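Local structure of protein Bug27 (Bordetella pertussis, 2QPQ) at residues 24-28 / 262-268; 58-64 / 234-239; 93-97 / 243-247; 132-136 / 177-183; 198-203 / 213-219. The protein probably serves as a periplasmic solute-binding receptor of the tripartite tricarboxylate transporter type, holding its ligand between two lobes in the manner of a Venus flytrap. All coordinates share one frame; numbering follows the deposited sequence.

Overall arrangement
The contacts are spread over a chain of Venus-flytrap type. Contacts 2 and 3 lie at one end, their centres about 10 Å apart, and touch through strands 227-235 and 93-109; the probable hydrogen bond between V234 N and A94 O joins them. Contacts 4 and 5, with centres about 15 Å apart, sit on the opposite side of the chain's centre, about 34 Å and 32 Å from contact 3 (centre to centre). Contact 1 is more central, its nearest atoms about 6 Å from contact 4. Bound citric acid, probably from the crystallisation liquor, is found about 5 Å from the side chain of Y268 in contact 1 and about 4 Å from that of C136 in contact 4; a pocket between them is possible.

Contact 1 of 5, residues 24-28 / 262-268; sequences MLARL and KLADLGY
M24 and L28 on one helix face K262 and L263 on another, a nearly antiparallel helix pair (168° between the axes of the two short segments) within the Venus-flytrap fold. The axes stay 13.0 Å apart, so long side chains have to bridge the gap. M24 spans much of it. Its first torsion (chi1 176°) swings CG away from the backbone N, and after two further bends the flexible thioether runs past K262 in the opposite direction, M24 SD lying 3.7 Å from K262 CE. Its terminal methyl then meets L266 tip to tip, M24 CE to L266 CD1 3.8 Å. L28 likewise slides past K262, a residue suited to a partly exposed margin because its aliphatic carbons can pack, CD on L28 and CE on M24. Deeper in, the branched ends of L25 and L28 both cross L263 at a slant. One methyl, L263 CD1, receives both leucines, and its approach to L28 CD2, 3.5 Å, is tighter than usual. The second helix ends in a Schellman motif at G267, whose positive phi of 98° suits glycine, and the turn brings Y268 back toward helix 21-35. The tyrosine also meets A100 and V102 of strand 93-109, and its OH makes a weak hydrogen bond to S185. The methyl CE of M24 comes to the ring at an oblique angle, 3.5 Å from CE2 of Y268.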
# COMPACT_ATOMS: atom_id res chain seq x y z
N MET A 24 -10.52 4.85 0.17
CA MET A 24 -11.32 4.94 1.41
C MET A 24 -10.77 6.08 2.29
O MET A 24 -11.52 6.93 2.81
CB MET A 24 -11.23 3.61 2.16
CG MET A 24 -11.93 3.60 3.53
SD MET A 24 -10.97 4.22 4.93
CE MET A 24 -9.86 2.85 5.28
N LEU A 25 -9.45 6.09 2.49
CA LEU A 25 -8.81 7.12 3.28
C LEU A 25 -8.94 8.52 2.66
O LEU A 25 -9.22 9.49 3.37
CB LEU A 25 -7.35 6.77 3.51
CG LEU A 25 -7.04 5.54 4.35
CD1 LEU A 25 -5.58 5.11 4.12
CD2 LEU A 25 -7.34 5.83 5.86
N ALA A 26 -8.72 8.64 1.35
CA ALA A 26 -8.94 9.92 0.68
C ALA A 26 -10.37 10.44 0.90
O ALA A 26 -10.57 11.60 1.26
CB ALA A 26 -8.58 9.83 -0.85
N ARG A 27 -11.37 9.58 0.74
CA ARG A 27 -12.77 9.98 0.91
C ARG A 27 -13.11 10.29 2.38
O ARG A 27 -13.90 11.22 2.65
CB ARG A 27 -13.72 8.91 0.31
CG ARG A 27 -13.57 8.88 -1.19
CD ARG A 27 -14.47 7.89 -1.88
NE ARG A 27 -14.21 7.95 -3.33
CZ ARG A 27 -14.74 8.84 -4.17
NH1 ARG A 27 -15.60 9.76 -3.70
NH2 ARG A 27 -14.44 8.79 -5.46
N LEU A 28 -12.47 9.56 3.31
CA LEU A 28 -12.64 9.81 4.76
C LEU A 28 -12.07 11.20 5.10
O LEU A 28 -12.75 12.03 5.74
CB LEU A 28 -12.01 8.68 5.59
CG LEU A 28 -12.03 8.60 7.14
CD1 LEU A 28 -13.44 8.45 7.66
CD2 LEU A 28 -11.20 7.44 7.63
N LYS A 262 -12.41 3.48 13.48
CA LYS A 262 -12.72 2.95 12.17
C LYS A 262 -11.51 2.29 11.56
O LYS A 262 -11.60 1.17 11.07
CB LYS A 262 -13.22 4.04 11.23
CG LYS A 262 -13.71 3.49 9.90
CD LYS A 262 -13.80 4.56 8.85
CE LYS A 262 -13.70 3.95 7.45
NZ LYS A 262 -14.96 4.01 6.65
N LEU A 263 -10.38 3.00 11.53
CA LEU A 263 -9.17 2.46 10.94
C LEU A 263 -8.63 1.27 11.70
O LEU A 263 -8.25 0.27 11.10
CB LEU A 263 -8.09 3.55 10.85
CG LEU A 263 -8.05 4.41 9.57
CD1 LEU A 263 -9.38 4.83 9.04
CD2 LEU A 263 -7.18 5.63 9.77
N ALA A 264 -8.57 1.37 13.03
CA ALA A 264 -8.03 0.28 13.81
C ALA A 264 -8.87 -0.96 13.59
O ALA A 264 -8.32 -2.06 13.46
CB ALA A 264 -7.99 0.63 15.30
N ASP A 265 -10.19 -0.79 13.54
CA ASP A 265 -11.13 -1.91 13.40
C ASP A 265 -10.85 -2.64 12.09
O ASP A 265 -11.07 -3.84 12.00
CB ASP A 265 -12.57 -1.42 13.38
CG ASP A 265 -13.11 -1.06 14.77
OD1 ASP A 265 -12.41 -1.23 15.79
OD2 ASP A 265 -14.26 -0.59 14.82
N LEU A 266 -10.43 -1.87 11.07
CA LEU A 266 -10.07 -2.38 9.73
C LEU A 266 -8.69 -3.00 9.63
O LEU A 266 -8.39 -3.71 8.69
CB LEU A 266 -10.22 -1.28 8.68
CG LEU A 266 -11.65 -0.88 8.34
CD1 LEU A 266 -11.70 0.33 7.44
CD2 LEU A 266 -12.33 -2.04 7.69
N GLY A 267 -7.82 -2.77 10.59
CA GLY A 267 -6.50 -3.35 10.52
C GLY A 267 -5.48 -2.38 9.98
O GLY A 267 -4.32 -2.78 9.74
N TYR A 268 -5.89 -1.10 9.81
CA TYR A 268 -4.93 0.00 9.54
C TYR A 268 -4.23 0.43 10.80
O TYR A 268 -4.83 0.46 11.89
CB TYR A 268 -5.61 1.23 8.91
CG TYR A 268 -6.07 0.95 7.52
CD1 TYR A 268 -5.20 1.08 6.44
CD2 TYR A 268 -7.36 0.47 7.29
CE1 TYR A 268 -5.61 0.77 5.14
CE2 TYR A 268 -7.77 0.16 6.03
CZ TYR A 268 -6.89 0.32 4.95
OH TYR A 268 -7.30 0.00 3.70

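Contact 2 of 5, residues 58-64 / 234-239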
# COMPACT_ATOMS: atom_id res chain seq x y z
N VAL A 58 -1.31 15.75 -11.17
CA VAL A 58 -0.90 16.60 -10.06
C VAL A 58 0.47 17.26 -10.26
O VAL A 58 0.63 18.40 -9.86
CB VAL A 58 -0.99 15.85 -8.70
CG1 VAL A 58 -0.55 16.74 -7.52
CG2 VAL A 58 -2.46 15.42 -8.48
N ALA A 59 1.46 16.53 -10.80
CA ALA A 59 2.79 17.11 -11.12
C ALA A 59 2.67 18.41 -11.92
O ALA A 59 3.55 19.28 -11.83
CB ALA A 59 3.62 16.10 -11.90
N ASP A 60 1.61 18.52 -12.71
CA ASP A 60 1.44 19.67 -13.61
C ASP A 60 0.56 20.76 -13.03
O ASP A 60 0.35 21.79 -13.68
CB ASP A 60 0.83 19.18 -14.94
CG ASP A 60 1.86 18.53 -15.85
OD1 ASP A 60 3.08 18.67 -15.62
OD2 ASP A 60 1.45 17.89 -16.83
N ARG A 61 -0.01 20.54 -11.85
CA ARG A 61 -0.82 21.57 -11.20
C ARG A 61 0.04 22.59 -10.44
O ARG A 61 1.22 22.30 -10.13
CB ARG A 61 -1.80 20.93 -10.19
CG ARG A 61 -2.90 20.08 -10.81
CD ARG A 61 -4.05 20.93 -11.44
NE ARG A 61 -5.09 20.03 -11.97
CZ ARG A 61 -6.09 19.49 -11.25
NH1 ARG A 61 -6.24 19.77 -9.96
NH2 ARG A 61 -6.97 18.69 -11.86
N ALA A 62 -0.55 23.76 -10.17
CA ALA A 62 0.09 24.82 -9.43
C ALA A 62 0.51 24.29 -8.05
O ALA A 62 -0.18 23.46 -7.46
CB ALA A 62 -0.85 26.04 -9.26
N PRO A 63 1.66 24.75 -7.55
CA PRO A 63 2.13 24.35 -6.21
C PRO A 63 1.54 25.21 -5.10
O PRO A 63 2.28 25.86 -4.32
CB PRO A 63 3.64 24.56 -6.32
CG PRO A 63 3.73 25.83 -7.26
CD PRO A 63 2.60 25.68 -8.25
N ASP A 64 0.21 25.25 -5.04
CA ASP A 64 -0.50 26.22 -4.17
C ASP A 64 -1.29 25.53 -3.06
O ASP A 64 -1.91 26.17 -2.19
CB ASP A 64 -1.40 27.13 -4.99
CG ASP A 64 -2.35 26.37 -5.89
OD1 ASP A 64 -2.49 25.12 -5.81
OD2 ASP A 64 -3.01 27.03 -6.70
N VAL A 234 1.85 16.77 -2.83
CA VAL A 234 1.46 17.98 -3.56
C VAL A 234 2.54 18.19 -4.62
O VAL A 234 3.55 17.48 -4.62
CB VAL A 234 1.37 19.23 -2.65
CG1 VAL A 234 -0.04 19.21 -1.84
CG2 VAL A 234 2.62 19.34 -1.70
N PRO A 235 2.32 19.14 -5.55
CA PRO A 235 3.39 19.40 -6.49
C PRO A 235 4.70 19.76 -5.74
O PRO A 235 4.66 20.44 -4.71
CB PRO A 235 2.85 20.57 -7.32
CG PRO A 235 1.29 20.40 -7.23
CD PRO A 235 1.13 19.98 -5.79
N GLY A 236 5.82 19.29 -6.31
CA GLY A 236 7.16 19.46 -5.77
C GLY A 236 7.55 20.84 -5.30
O GLY A 236 8.26 20.96 -4.31
N ALA A 237 7.07 21.90 -5.96
CA ALA A 237 7.44 23.29 -5.58
C ALA A 237 6.56 23.89 -4.47
O ALA A 237 6.74 25.06 -4.11
CB ALA A 237 7.41 24.21 -6.83
N THR A 238 5.62 23.13 -3.94
CA THR A 238 4.68 23.69 -2.95
C THR A 238 5.46 24.09 -1.72
O THR A 238 6.14 23.27 -1.14
CB THR A 238 3.60 22.64 -2.53
OG1 THR A 238 2.98 22.13 -3.72
CG2 THR A 238 2.55 23.33 -1.67
N PRO A 239 5.38 25.37 -1.32
CA PRO A 239 6.19 25.79 -0.16
C PRO A 239 5.87 24.97 1.10
O PRO A 239 4.76 24.46 1.27
CB PRO A 239 5.77 27.23 0.05
CG PRO A 239 5.32 27.68 -1.35
CD PRO A 239 4.59 26.47 -1.90
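The pyrrolidine ring of P235 is flanked by the segment 58-64. Over one face stands V58, whose CG1 is 4.0 Å from P235 CD, the two side chains crossing at about a right angle; V58 O lies on the same face, 3.4 Å from P235 CG. The carbonyl oxygens of R61 and A62 come up near the ring's edge at CG, A62 O at 3.4 Å from P235 CG, while P63 lies on the side opposite V58, its CA beside P235 CB. A rigid ring suits this slot, since it fills the space without bringing an N-H to be satisfied. P63 in turn has CB over the face of the A237-T238 peptide, 3.4 Å from T238 N, and touches the methyl of A237. It is the centre of an inverse gamma turn, and its carbonyl oxygen turns toward T238, where the CA-H...O contact from T238 CA to P63 O spans 3.5 Å. The partner loop is a type I turn from P235 to T238. P235 O accepts from both T238 N and T238 OG1, the hydroxyl bond being 2.6 Å (OG1 to O), so the threonine ties its own turn together. R61 points elsewhere, to a salt bridge with D11 and a hydrogen bond with S67. The contact thus joins the C-terminal end of helix 52-59 to the end of strand 227-235, where V234 pairs with A94 and P239 is the N-cap of helix 240-254.

Contact 3 of 5, residues 93-97 / 243-247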
# COMPACT_ATOMS: atom_id res chain seq x y z
N PHE A 93 7.11 16.05 -6.81
CA PHE A 93 6.16 15.87 -5.73
C PHE A 93 6.84 16.17 -4.40
O PHE A 93 8.05 15.93 -4.25
CB PHE A 93 5.62 14.42 -5.71
CG PHE A 93 4.98 14.01 -7.01
CD1 PHE A 93 3.64 14.30 -7.27
CD2 PHE A 93 5.73 13.38 -8.00
CE1 PHE A 93 3.06 13.95 -8.51
CE2 PHE A 93 5.14 13.03 -9.22
CZ PHE A 93 3.82 13.32 -9.45
N ALA A 94 6.04 16.66 -3.45
CA ALA A 94 6.48 16.95 -2.09
C ALA A 94 5.44 16.35 -1.15
O ALA A 94 4.22 16.50 -1.34
CB ALA A 94 6.58 18.45 -1.87
N ALA A 95 5.93 15.69 -0.13
CA ALA A 95 5.06 14.98 0.79
C ALA A 95 4.38 15.91 1.77
O ALA A 95 4.95 16.92 2.20
CB ALA A 95 5.88 13.94 1.56
N VAL A 96 3.14 15.58 2.14
CA VAL A 96 2.39 16.33 3.14
C VAL A 96 2.20 15.51 4.40
O VAL A 96 2.62 15.93 5.52
CB VAL A 96 1.01 16.74 2.61
CG1 VAL A 96 0.19 17.43 3.72
CG2 VAL A 96 1.23 17.69 1.39
N ILE A 97 1.62 14.33 4.24
CA ILE A 97 1.32 13.51 5.41
C ILE A 97 1.14 12.06 5.03
O ILE A 97 0.52 11.78 4.01
CB ILE A 97 0.04 14.03 6.20
CG1 ILE A 97 -0.21 13.22 7.48
CG2 ILE A 97 -1.23 14.04 5.28
CD1 ILE A 97 -1.29 13.91 8.42
N ARG A 243 2.49 23.07 2.74
CA ARG A 243 2.53 21.64 3.16
C ARG A 243 2.16 21.48 4.65
O ARG A 243 1.44 20.55 5.03
CB ARG A 243 3.92 21.07 2.88
CG ARG A 243 4.21 20.97 1.36
CD ARG A 243 5.67 20.71 1.10
NE ARG A 243 6.09 19.40 1.60
CZ ARG A 243 7.35 19.01 1.69
NH1 ARG A 243 8.36 19.83 1.35
NH2 ARG A 243 7.62 17.81 2.14
N GLN A 244 2.65 22.41 5.47
CA GLN A 244 2.37 22.38 6.93
C GLN A 244 0.94 22.74 7.24
O GLN A 244 0.31 22.13 8.10
CB GLN A 244 3.37 23.27 7.68
CG GLN A 244 4.68 22.54 7.80
CD GLN A 244 5.82 23.37 8.36
OE1 GLN A 244 5.74 24.61 8.48
NE2 GLN A 244 6.90 22.69 8.67
N LYS A 245 0.39 23.68 6.50
CA LYS A 245 -1.03 24.03 6.64
C LYS A 245 -1.95 22.86 6.31
O LYS A 245 -2.90 22.54 7.06
CB LYS A 245 -1.35 25.27 5.80
CG LYS A 245 -0.83 26.52 6.50
CD LYS A 245 -1.02 27.85 5.74
CE LYS A 245 -0.10 27.98 4.51
NZ LYS A 245 -0.84 28.65 3.42
N LEU A 246 -1.66 22.19 5.19
CA LEU A 246 -2.34 20.97 4.84
C LEU A 246 -2.14 19.85 5.85
O LEU A 246 -3.13 19.23 6.28
CB LEU A 246 -1.91 20.51 3.44
CG LEU A 246 -2.50 21.34 2.28
CD1 LEU A 246 -1.73 20.95 1.04
CD2 LEU A 246 -4.00 21.07 2.08
N TYR A 247 -0.89 19.59 6.23
CA TYR A 247 -0.54 18.66 7.26
C TYR A 247 -1.38 18.90 8.51
O TYR A 247 -1.96 17.95 9.01
CB TYR A 247 0.98 18.62 7.61
CG TYR A 247 1.19 17.67 8.80
CD1 TYR A 247 1.44 16.30 8.60
CD2 TYR A 247 1.07 18.14 10.11
CE1 TYR A 247 1.57 15.43 9.69
CE2 TYR A 247 1.17 17.28 11.18
CZ TYR A 247 1.41 15.93 10.96
OH TYR A 247 1.50 15.08 12.03
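V96 wedges its CG1 methyl into the surface of helix 240-254, in a hollow formed by the backbone of R243 and Y247 and by L246, and so helps seat that helix on strand 93-109 of the sheet. CG1 is anti to the backbone N (chi1 175°), which aims it at the helix, where it touches L246 CB at 3.7 Å. Farther along the strand I97 presses three of its carbons on the CD1-CE1 side of Y247. The two side chains cross at about a right angle, and CD1 of I97 is 3.5 Å from Y247 CE1 in an oblique approach to the ring. V96 O lies instead at the edge of that ring, 3.3 Å from Y247 CD1. At the other end the small methyl of A94 leaves space for a flat group: its CB sits 3.6 Å above the guanidinium plane of R243, offset toward the rim. V96 and I97 both face L232, a classic beta bulge, and Y247 OH is held by S272 O. R243 bends at chi3 (65°) to come side-on to A95 O, which lies 2.8 Å from both R243 NE and R243 NH2. NH2 is in the carbonyl plane, on a lone pair, whereas NE is tilted 29° from it. A single neutral oxygen thus takes two N-H groups of one cationic guanidinium, a grip that fixes its rotation and probably polarises the carbonyl.

Contact 4 of 5, residues 132-136 / 177-183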
# COMPACT_ATOMS: atom_id res chain seq x y z
N THR A 132 2.29 -21.21 -6.49
CA THR A 132 1.86 -19.93 -7.03
C THR A 132 1.30 -19.14 -5.88
O THR A 132 0.82 -19.72 -4.91
CB THR A 132 0.77 -20.15 -8.09
OG1 THR A 132 -0.25 -21.00 -7.54
CG2 THR A 132 1.36 -20.83 -9.33
N TYR A 133 1.39 -17.82 -5.97
CA TYR A 133 0.73 -16.95 -5.02
C TYR A 133 0.01 -15.88 -5.77
O TYR A 133 0.58 -15.26 -6.67
CB TYR A 133 1.75 -16.35 -4.05
CG TYR A 133 2.75 -15.33 -4.61
CD1 TYR A 133 2.51 -13.96 -4.48
CD2 TYR A 133 3.93 -15.73 -5.21
CE1 TYR A 133 3.39 -13.02 -4.98
CE2 TYR A 133 4.85 -14.77 -5.73
CZ TYR A 133 4.57 -13.43 -5.58
OH TYR A 133 5.42 -12.47 -6.00
N GLY A 134 -1.24 -15.64 -5.41
CA GLY A 134 -1.96 -14.49 -5.96
C GLY A 134 -1.48 -13.18 -5.32
O GLY A 134 -0.89 -13.20 -4.24
N SER A 135 -1.66 -12.06 -6.01
CA SER A 135 -1.49 -10.75 -5.39
C SER A 135 -2.59 -9.82 -5.86
O SER A 135 -3.34 -10.18 -6.73
CB SER A 135 -0.12 -10.13 -5.72
OG SER A 135 -0.16 -9.54 -7.01
N CYS A 136 -2.60 -8.61 -5.30
CA CYS A 136 -3.53 -7.53 -5.63
C CYS A 136 -3.18 -6.86 -6.99
O CYS A 136 -3.91 -5.99 -7.44
CB CYS A 136 -3.54 -6.50 -4.45
SG CYS A 136 -4.16 -7.37 -2.96
N ILE A 177 -6.72 -20.89 -5.99
CA ILE A 177 -5.29 -20.69 -5.83
C ILE A 177 -4.96 -21.02 -4.35
O ILE A 177 -5.80 -20.79 -3.45
CB ILE A 177 -4.82 -19.23 -6.27
CG1 ILE A 177 -3.32 -19.21 -6.55
CG2 ILE A 177 -5.27 -18.14 -5.23
CD1 ILE A 177 -2.81 -18.02 -7.41
N GLY A 178 -3.77 -21.56 -4.11
CA GLY A 178 -3.40 -22.04 -2.78
C GLY A 178 -2.88 -20.99 -1.81
O GLY A 178 -2.73 -21.25 -0.59
N LEU A 179 -2.62 -19.79 -2.33
CA LEU A 179 -1.95 -18.80 -1.55
C LEU A 179 -2.13 -17.44 -2.23
O LEU A 179 -2.16 -17.33 -3.46
CB LEU A 179 -0.46 -19.17 -1.45
CG LEU A 179 0.52 -18.11 -0.93
CD1 LEU A 179 0.34 -17.79 0.59
CD2 LEU A 179 1.91 -18.54 -1.22
N ALA A 180 -2.23 -16.40 -1.41
CA ALA A 180 -2.17 -15.04 -1.93
C ALA A 180 -1.55 -14.09 -0.92
O ALA A 180 -1.60 -14.30 0.31
CB ALA A 180 -3.61 -14.51 -2.33
N VAL A 181 -1.02 -13.01 -1.45
CA VAL A 181 -0.60 -11.90 -0.63
C VAL A 181 -1.53 -10.72 -0.88
O VAL A 181 -1.64 -10.22 -2.00
CB VAL A 181 0.83 -11.55 -0.96
CG1 VAL A 181 1.31 -10.39 -0.07
CG2 VAL A 181 1.66 -12.84 -0.77
N VAL A 182 -2.23 -10.29 0.17
CA VAL A 182 -3.18 -9.21 0.02
C VAL A 182 -3.01 -8.27 1.22
O VAL A 182 -2.25 -8.56 2.15
CB VAL A 182 -4.66 -9.74 -0.14
CG1 VAL A 182 -4.78 -10.66 -1.38
CG2 VAL A 182 -5.12 -10.50 1.10
N THR A 183 -3.70 -7.15 1.23
CA THR A 183 -3.61 -6.28 2.38
C THR A 183 -4.31 -6.96 3.55
O THR A 183 -5.35 -7.63 3.37
CB THR A 183 -4.32 -4.94 2.12
OG1 THR A 183 -5.70 -5.19 1.88
CG2 THR A 183 -3.68 -4.17 0.94
O HOH W 1 -2.40 -22.93 -6.15
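G134 offers both its N-H and its C=O to segment 177-183. G134 N donates to L179 O at 2.7 Å, and V181 N donates to G134 O at 2.8 Å, both bonds nearly straight (168°). This is parallel pairing, with G134 bridged to A180 and the strand segments 21° apart. Having no side chain, G134 lets the strands close in and admits I177, whose CD1 reaches 3.5 Å from G134 N. Next outward, Y133 places its CB against L179 CD2 (3.6 Å), while V181 CG2 meets the ring obliquely at CD1. The tyrosine is held from beyond by hydrogen bonds of OH to E147 and to the carbonyl of H143, both on helix 141-153. Strand 132-135 is also paired on its other side with strand 158-161, so it lies inside the sheet of an alpha/beta domain; helix 141-153 between those two strands makes a beta-alpha-beta crossover. At the C-terminal end of the pairing C136, close to bound citric acid, packs SG on V182 CG1, 3.7 Å away, and the same sulfur forms the disulfide to C165. A water bridges T132 OG1 and G178 N at the opposite end. A180, V181 and V182 suit the buried strand, and L179 the approach to it. V181 O is buried with the CA-H of S135 as its close neighbour (CA to O 3.4 Å), and the two G134 bonds carry the pairing.

Contact 5 of 5, residues 198-203 / 213-219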
# COMPACT_ATOMS: atom_id res chain seq x y z
N ALA A 198 -3.91 -17.16 8.03
CA ALA A 198 -2.79 -16.27 7.78
C ALA A 198 -1.45 -16.88 8.20
O ALA A 198 -1.28 -17.27 9.36
CB ALA A 198 -3.03 -14.92 8.46
N LEU A 199 -0.51 -16.96 7.26
CA LEU A 199 0.81 -17.50 7.53
C LEU A 199 1.80 -16.48 8.13
O LEU A 199 2.67 -16.82 8.96
CB LEU A 199 1.35 -18.14 6.26
CG LEU A 199 0.57 -19.34 5.71
CD1 LEU A 199 1.36 -19.97 4.55
CD2 LEU A 199 0.29 -20.36 6.82
N ALA A 200 1.69 -15.23 7.70
CA ALA A 200 2.59 -14.16 8.13
C ALA A 200 1.98 -12.83 7.77
O ALA A 200 1.13 -12.75 6.85
CB ALA A 200 3.96 -14.28 7.46
N VAL A 201 2.42 -11.80 8.49
CA VAL A 201 2.26 -10.40 8.11
C VAL A 201 3.61 -9.83 7.70
O VAL A 201 4.64 -10.26 8.22
CB VAL A 201 1.59 -9.55 9.22
CG1 VAL A 201 0.22 -10.12 9.55
CG2 VAL A 201 2.45 -9.45 10.48
N THR A 202 3.60 -8.85 6.79
CA THR A 202 4.84 -8.32 6.21
C THR A 202 5.41 -7.12 6.98
O THR A 202 6.46 -6.63 6.61
CB THR A 202 4.65 -7.84 4.75
OG1 THR A 202 3.71 -6.76 4.73
CG2 THR A 202 4.15 -8.98 3.88
N SER A 203 4.73 -6.64 8.00
CA SER A 203 5.28 -5.56 8.82
C SER A 203 6.39 -6.08 9.75
O SER A 203 6.62 -7.28 9.89
CB SER A 203 4.20 -4.87 9.63
OG SER A 203 3.40 -5.84 10.26
N VAL A 213 -0.68 -14.21 14.53
CA VAL A 213 0.05 -14.37 13.25
C VAL A 213 1.42 -13.68 13.25
O VAL A 213 1.53 -12.48 13.45
CB VAL A 213 -0.81 -14.11 11.95
CG1 VAL A 213 -1.73 -12.98 12.11
CG2 VAL A 213 0.08 -13.91 10.73
N PRO A 214 2.47 -14.48 13.08
CA PRO A 214 3.84 -13.99 13.13
C PRO A 214 4.18 -13.09 11.93
O PRO A 214 3.49 -13.16 10.88
CB PRO A 214 4.66 -15.29 13.12
CG PRO A 214 3.78 -16.29 12.46
CD PRO A 214 2.40 -15.94 12.89
N THR A 215 5.20 -12.23 12.08
CA THR A 215 5.74 -11.49 10.95
C THR A 215 6.54 -12.46 10.07
O THR A 215 6.93 -13.54 10.52
CB THR A 215 6.69 -10.38 11.40
OG1 THR A 215 7.83 -10.98 12.06
CG2 THR A 215 6.00 -9.39 12.35
N VAL A 216 6.81 -12.08 8.83
CA VAL A 216 7.76 -12.84 8.03
C VAL A 216 9.17 -12.88 8.69
O VAL A 216 9.83 -13.95 8.74
CB VAL A 216 7.88 -12.25 6.60
CG1 VAL A 216 8.98 -13.00 5.80
CG2 VAL A 216 6.47 -12.27 5.90
N ALA A 217 9.61 -11.71 9.18
CA ALA A 217 10.95 -11.56 9.80
C ALA A 217 11.12 -12.56 10.94
O ALA A 217 12.14 -13.20 11.02
CB ALA A 217 11.15 -10.11 10.31
N GLU A 218 10.11 -12.71 11.79
CA GLU A 218 10.22 -13.62 12.94
C GLU A 218 10.12 -15.11 12.58
O GLU A 218 10.13 -15.97 13.47
CB GLU A 218 9.26 -13.21 14.06
CG GLU A 218 7.83 -13.72 13.92
CD GLU A 218 6.94 -13.31 15.08
OE1 GLU A 218 6.14 -12.34 14.86
OE2 GLU A 218 7.02 -13.94 16.20
N GLN A 219 10.08 -15.43 11.27
CA GLN A 219 9.96 -16.81 10.78
C GLN A 219 11.06 -17.49 9.90
O GLN A 219 10.70 -18.20 8.98
CB GLN A 219 8.59 -17.01 10.05
CG GLN A 219 7.37 -16.75 10.92
CD GLN A 219 6.05 -17.05 10.22
OE1 GLN A 219 5.38 -16.13 9.73
NE2 GLN A 219 5.67 -18.30 10.19
O HOH W 2 8.50 -9.02 8.58
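V201 O takes the shortest bond between the two segments, from V216 N at 2.9 Å, and the CA-H of T215 leans on the same oxygen. V201 N in turn gives to P214 O at 3.0 Å, so both polar backbone atoms of V201 are tied to the loop that follows strand 196-201, in a single bridge to T215. P214 O is also approached by the CA of A200 at 3.1 Å, a CA-H...O contact. V213 fills the ground beside this bridge. Its CG2 reaches between A198 and V201, each meeting that methyl at 4.0 Å (A198 CB and V201 CG1 to V213 CG2), while A200 CA sits closer still. Small alanines at 198 and 200 leave room for the branched valines, and A200 CB receives V216 CG2 on another side at 3.6 Å. P214 has no N-H and so needs no acceptor there; its ring CG packs by L199 O. T215 turns its hydroxyl between backbone N and carbonyl carbon (chi1 63°) and accepts from E218 N in an ST motif, which steadies the turn. T202 turns away from the loop, OG1 bonding to the backbone of S104 and L226, and a water joins S203 O to A217 N. The direct hydrogen bonds across the contact are thus backbone to backbone, and small apolar groups fill the rest, consistent with a loop folded firmly against the edge of the sheet.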